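Cytochrome C' (Rubrivivax gelatinosus, PDB 2J8W) carries a covalently bound, high-spin heme c whose iron has no sixth ligand, and is assigned to electron transfer, though its exact role is not known. Local coordinates at residues 23-28 against 42-47; 97-102 against 106-111. All coordinates share one frame; numbering follows the deposited sequence.

Interaction 1: residues 23-28 against 42-47; sequences FGRVAA and AENIAL
R25 and N44 both set CG anti to their own carbonyl carbon (chi1 -63° and -75°), which sends the two polar side chains across each other between helices 5-30 and 38-52, an antiparallel pair in the four-helix bundle of cytochrome c'. R25 runs on extended as far as NE, and its CD packs on the N44 amide, 3.6 Å from OD1 and 3.7 Å from ND2. The guanidinium and amide planes stand 64° apart, and the two groups meet through a water that accepts from R25 NH1 and from N44 ND2, each at 3.0 Å; it lies at the guanidinium edge, in plane. N44 OD1 is hydrogen-bonded to H22 ND1 and R25 NH2 to N21 OD1, both residues of helix 5-30. Deeper in, V26 CG2 rests 3.6 Å from N44 CB and 3.8 Å from I45 CG1; V26 also touches I108 and V112 of helix 105-126. An alanine in place of N44 would keep the CB contact with V26 but would probably leave H22 ND1 and the bridging water each short of a partner. The buried amide is thus held through both its oxygen and its nitrogen, between the apolar V26 and I45 and the partly exposed R25.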
loop_
_atom_site.group_PDB
_atom_site.type_symbol
_atom_site.label_atom_id
_atom_site.label_comp_id
_atom_site.label_asym_id
_atom_site.label_seq_id
_atom_site.Cartn_x
_atom_site.Cartn_y
_atom_site.Cartn_z
ATOM N N PHE A 23 0.614 -4.990 9.866
ATOM C CA PHE A 23 1.394 -5.173 11.070
ATOM C C PHE A 23 0.501 -5.576 12.242
ATOM O O PHE A 23 0.856 -6.431 13.034
ATOM C CB PHE A 23 2.201 -3.916 11.393
ATOM C CG PHE A 23 3.075 -4.049 12.598
ATOM C CD1 PHE A 23 4.164 -4.862 12.599
ATOM C CD2 PHE A 23 2.832 -3.315 13.741
ATOM C CE1 PHE A 23 4.956 -5.013 13.695
ATOM C CE2 PHE A 23 3.635 -3.452 14.851
ATOM C CZ PHE A 23 4.689 -4.278 14.819
ATOM N N GLY A 24 -0.680 -4.960 12.312
ATOM C CA GLY A 24 -1.604 -5.291 13.369
ATOM C C GLY A 24 -2.050 -6.739 13.361
ATOM O O GLY A 24 -2.285 -7.330 14.411
ATOM N N ARG A 25 -2.153 -7.337 12.173
ATOM C CA ARG A 25 -2.498 -8.750 12.079
ATOM C C ARG A 25 -1.414 -9.619 12.693
ATOM O O ARG A 25 -1.688 -10.592 13.408
ATOM C CB ARG A 25 -2.722 -9.147 10.616
ATOM C CG ARG A 25 -3.868 -8.420 9.971
ATOM C CD ARG A 25 -4.071 -8.867 8.539
ATOM N NE ARG A 25 -4.776 -7.860 7.739
ATOM C CZ ARG A 25 -5.400 -8.111 6.596
ATOM N NH1 ARG A 25 -5.330 -9.311 6.071
ATOM N NH2 ARG A 25 -6.021 -7.141 5.948
ATOM N N VAL A 26 -0.163 -9.253 12.428
ATOM C CA VAL A 26 0.961 -9.988 13.007
ATOM C C VAL A 26 0.978 -9.807 14.515
ATOM O O VAL A 26 1.185 -10.763 15.271
ATOM C CB VAL A 26 2.306 -9.572 12.364
ATOM C CG1 VAL A 26 3.453 -10.438 12.884
ATOM C CG2 VAL A 26 2.228 -9.664 10.819
ATOM N N ALA A 27 0.796 -8.576 14.965
ATOM C CA ALA A 27 0.793 -8.267 16.387
ATOM C C ALA A 27 -0.294 -9.051 17.098
ATOM O O ALA A 27 -0.088 -9.484 18.216
ATOM C CB ALA A 27 0.660 -6.757 16.609
ATOM N N ALA A 28 -1.458 -9.196 16.474
ATOM C CA ALA A 28 -2.547 -9.961 17.100
ATOM C C ALA A 28 -2.135 -11.391 17.384
ATOM O O ALA A 28 -2.480 -11.964 18.420
ATOM C CB ALA A 28 -3.800 -9.882 16.283
ATOM N N ALA A 42 3.762 -14.935 7.945
ATOM C CA ALA A 42 4.796 -14.654 6.977
ATOM C C ALA A 42 4.258 -13.769 5.842
ATOM O O ALA A 42 4.945 -12.858 5.362
ATOM C CB ALA A 42 5.396 -15.982 6.406
ATOM N N GLU A 43 3.058 -14.052 5.377
ATOM C CA GLU A 43 2.456 -13.260 4.299
ATOM C C GLU A 43 2.262 -11.800 4.740
ATOM O O GLU A 43 2.544 -10.858 3.997
ATOM C CB GLU A 43 1.125 -13.849 3.845
ATOM C CG GLU A 43 1.263 -15.176 3.112
ATOM C CD GLU A 43 -0.069 -15.885 2.925
ATOM O OE1 GLU A 43 -1.106 -15.579 3.520
ATOM O OE2 GLU A 43 -0.044 -16.894 2.178
ATOM N N ASN A 44 1.758 -11.602 5.942
ATOM C CA ASN A 44 1.553 -10.251 6.439
ATOM C C ASN A 44 2.875 -9.549 6.696
ATOM O O ASN A 44 2.996 -8.356 6.418
ATOM C CB ASN A 44 0.629 -10.259 7.657
ATOM C CG ASN A 44 -0.797 -10.479 7.265
ATOM O OD1 ASN A 44 -1.320 -9.754 6.421
ATOM N ND2 ASN A 44 -1.457 -11.465 7.870
ATOM N N ILE A 45 3.866 -10.265 7.208
ATOM C CA ILE A 45 5.189 -9.708 7.370
ATOM C C ILE A 45 5.825 -9.283 6.057
ATOM O O ILE A 45 6.398 -8.209 5.955
ATOM C CB ILE A 45 6.104 -10.672 8.152
ATOM C CG1 ILE A 45 5.669 -10.716 9.615
ATOM C CG2 ILE A 45 7.535 -10.258 8.042
ATOM C CD1 ILE A 45 6.380 -11.858 10.396
ATOM N N ALA A 46 5.660 -10.118 5.040
ATOM C CA ALA A 46 6.212 -9.796 3.730
ATOM C C ALA A 46 5.590 -8.509 3.193
ATOM O O ALA A 46 6.279 -7.670 2.600
ATOM C CB ALA A 46 6.028 -10.943 2.756
ATOM N N LEU A 47 4.288 -8.339 3.394
ATOM C CA LEU A 47 3.615 -7.119 2.977
ATOM C C LEU A 47 4.106 -5.912 3.781
ATOM O O LEU A 47 4.372 -4.871 3.206
ATOM C CB LEU A 47 2.073 -7.219 3.138
ATOM C CG LEU A 47 1.256 -7.962 2.084
ATOM C CD1 LEU A 47 -0.189 -8.244 2.465
ATOM C CD2 LEU A 47 1.267 -7.135 0.800
HETATM O O HOH W 1 -4.232 -11.918 6.972
#

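Interaction 2: residues 97-102 against 106-111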
loop_
_atom_site.group_PDB
_atom_site.type_symbol
_atom_site.label_atom_id
_atom_site.label_comp_id
_atom_site.label_asym_id
_atom_site.label_seq_id
_atom_site.Cartn_x
_atom_site.Cartn_y
_atom_site.Cartn_z
ATOM N N ASP A 97 11.207 -9.228 8.995
ATOM C CA ASP A 97 11.227 -9.982 7.723
ATOM C C ASP A 97 11.948 -11.334 7.958
ATOM O O ASP A 97 11.461 -12.390 7.583
ATOM C CB ASP A 97 11.918 -9.074 6.646
ATOM C CG ASP A 97 11.955 -9.638 5.225
ATOM O OD1 ASP A 97 12.459 -10.725 5.059
ATOM O OD2 ASP A 97 11.612 -8.904 4.273
ATOM N N ALA A 98 13.113 -11.294 8.598
ATOM C CA ALA A 98 13.878 -12.498 8.850
ATOM C C ALA A 98 13.070 -13.469 9.721
ATOM O O ALA A 98 13.057 -14.687 9.497
ATOM C CB ALA A 98 15.211 -12.149 9.498
ATOM N N ALA A 99 12.396 -12.925 10.718
ATOM C CA ALA A 99 11.581 -13.729 11.619
ATOM C C ALA A 99 10.435 -14.404 10.876
ATOM O O ALA A 99 10.104 -15.555 11.140
ATOM C CB ALA A 99 11.072 -12.896 12.767
ATOM N N GLY A 100 9.776 -13.683 9.978
ATOM C CA GLY A 100 8.698 -14.252 9.189
ATOM C C GLY A 100 9.161 -15.450 8.387
ATOM O O GLY A 100 8.448 -16.419 8.224
ATOM N N LYS A 101 10.376 -15.385 7.874
ATOM C CA LYS A 101 10.927 -16.484 7.084
ATOM C C LYS A 101 11.257 -17.685 7.958
ATOM O O LYS A 101 11.208 -18.819 7.475
ATOM C CB LYS A 101 12.141 -15.962 6.307
ATOM C CG LYS A 101 11.721 -14.995 5.165
ATOM C CD LYS A 101 12.875 -14.251 4.587
ATOM C CE LYS A 101 12.470 -13.411 3.377
ATOM N NZ LYS A 101 13.509 -12.379 3.140
ATOM N N THR A 102 11.648 -17.502 9.205
ATOM C CA THR A 102 11.913 -18.666 10.070
ATOM C C THR A 102 10.645 -19.337 10.557
ATOM O O THR A 102 10.655 -20.529 10.878
ATOM C CB THR A 102 12.739 -18.327 11.303
ATOM O OG1 THR A 102 11.925 -17.588 12.238
ATOM C CG2 THR A 102 14.030 -17.577 10.981
ATOM N N ALA A 106 8.797 -17.000 18.732
ATOM C CA ALA A 106 9.525 -16.128 19.633
ATOM C C ALA A 106 10.252 -15.039 18.851
ATOM O O ALA A 106 10.291 -13.906 19.286
ATOM C CB ALA A 106 10.503 -16.932 20.467
ATOM N N GLN A 107 10.865 -15.408 17.726
ATOM C CA GLN A 107 11.585 -14.416 16.922
ATOM C C GLN A 107 10.601 -13.401 16.338
ATOM O O GLN A 107 10.895 -12.207 16.302
ATOM C CB GLN A 107 12.337 -15.108 15.778
ATOM C CG GLN A 107 13.403 -14.277 15.038
ATOM C CD GLN A 107 14.060 -15.044 13.877
ATOM O OE1 GLN A 107 14.750 -14.463 12.943
ATOM N NE2 GLN A 107 13.826 -16.358 13.903
ATOM N N ILE A 108 9.438 -13.859 15.891
ATOM C CA ILE A 108 8.418 -12.942 15.381
ATOM C C ILE A 108 7.953 -12.000 16.464
ATOM O O ILE A 108 7.862 -10.787 16.261
ATOM C CB ILE A 108 7.230 -13.722 14.780
ATOM C CG1 ILE A 108 7.668 -14.456 13.492
ATOM C CG2 ILE A 108 6.035 -12.808 14.495
ATOM C CD1 ILE A 108 6.680 -15.486 13.013
ATOM N N LYS A 109 7.664 -12.563 17.623
ATOM C CA LYS A 109 7.206 -11.729 18.724
ATOM C C LYS A 109 8.247 -10.670 19.136
ATOM O O LYS A 109 7.905 -9.494 19.359
ATOM C CB LYS A 109 6.785 -12.585 19.919
ATOM C CG LYS A 109 6.232 -11.785 21.075
ATOM C CD LYS A 109 5.425 -12.613 22.040
ATOM C CE LYS A 109 4.789 -11.749 23.085
ATOM N NZ LYS A 109 3.539 -12.571 23.601
ATOM N N ALA A 110 9.521 -11.066 19.201
ATOM C CA ALA A 110 10.569 -10.131 19.580
ATOM C C ALA A 110 10.624 -8.996 18.537
ATOM O O ALA A 110 10.758 -7.826 18.853
ATOM C CB ALA A 110 11.921 -10.812 19.699
ATOM N N ALA A 111 10.533 -9.364 17.268
ATOM C CA ALA A 111 10.629 -8.389 16.174
ATOM C C ALA A 111 9.385 -7.505 16.111
ATOM O O ALA A 111 9.472 -6.330 15.763
ATOM C CB ALA A 111 10.874 -9.075 14.869
#
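The antiparallel helical hairpin formed by the last two long helices of the four-helix bundle, 79-102 and 105-126, brings A99 and Q107 together. The axes of the two segments approach to 8.3 Å with 160° between their directions, and the small A99 lets the backbones come close, its CA 5.0 Å from that of I108. Q107 reaches over A99: with CG anti to the backbone N (chi1 -166°) and the chain extended beyond, CG lies 3.5 Å from A99 CB. In one of the two modelled conformers the Q107 amide lies crosswise to T102, OE1 3.5 Å from A99 CA; NE2 and T102 OG1 are then close, but the geometry is wrong for a hydrogen bond. T102 OG1 instead donates back to A99 O at 2.9 Å, tilted 22° from the carbonyl plane, and accepts from D104 N in the turn, where D104 OD1 takes the N-H of Q107. On the inner side I108 CG1 packs 3.6 Å from A99 O, and A111 CB faces A99 CB at 4.4 Å. The hairpin closes the end of the bundle away from the heme, with D97 OD2 hydrogen-bonded to S49 OG of helix 38-52 and K109 NZ to A30 O at the end of helix 5-30.

How the interactions relate
Interaction 1 is complete in the chain before interaction 2 begins, and each joins two helices consecutive among the four long ones: 5-30 with 38-52, then 79-102 with 105-126. Their centres lie 10 Å apart, and the two pairs pack directly on one another. I45 CD1 sits 3.5 Å from G100 CA, where the glycine has no side chain in the way, and V26 CG1 meets I108 CG2 at 3.9 Å. All four long helices are therefore drawn together in one layer of the bundle. V26 and A111 each lie about 11 Å, side chain to side chain, from C119, a covalent heme attachment point.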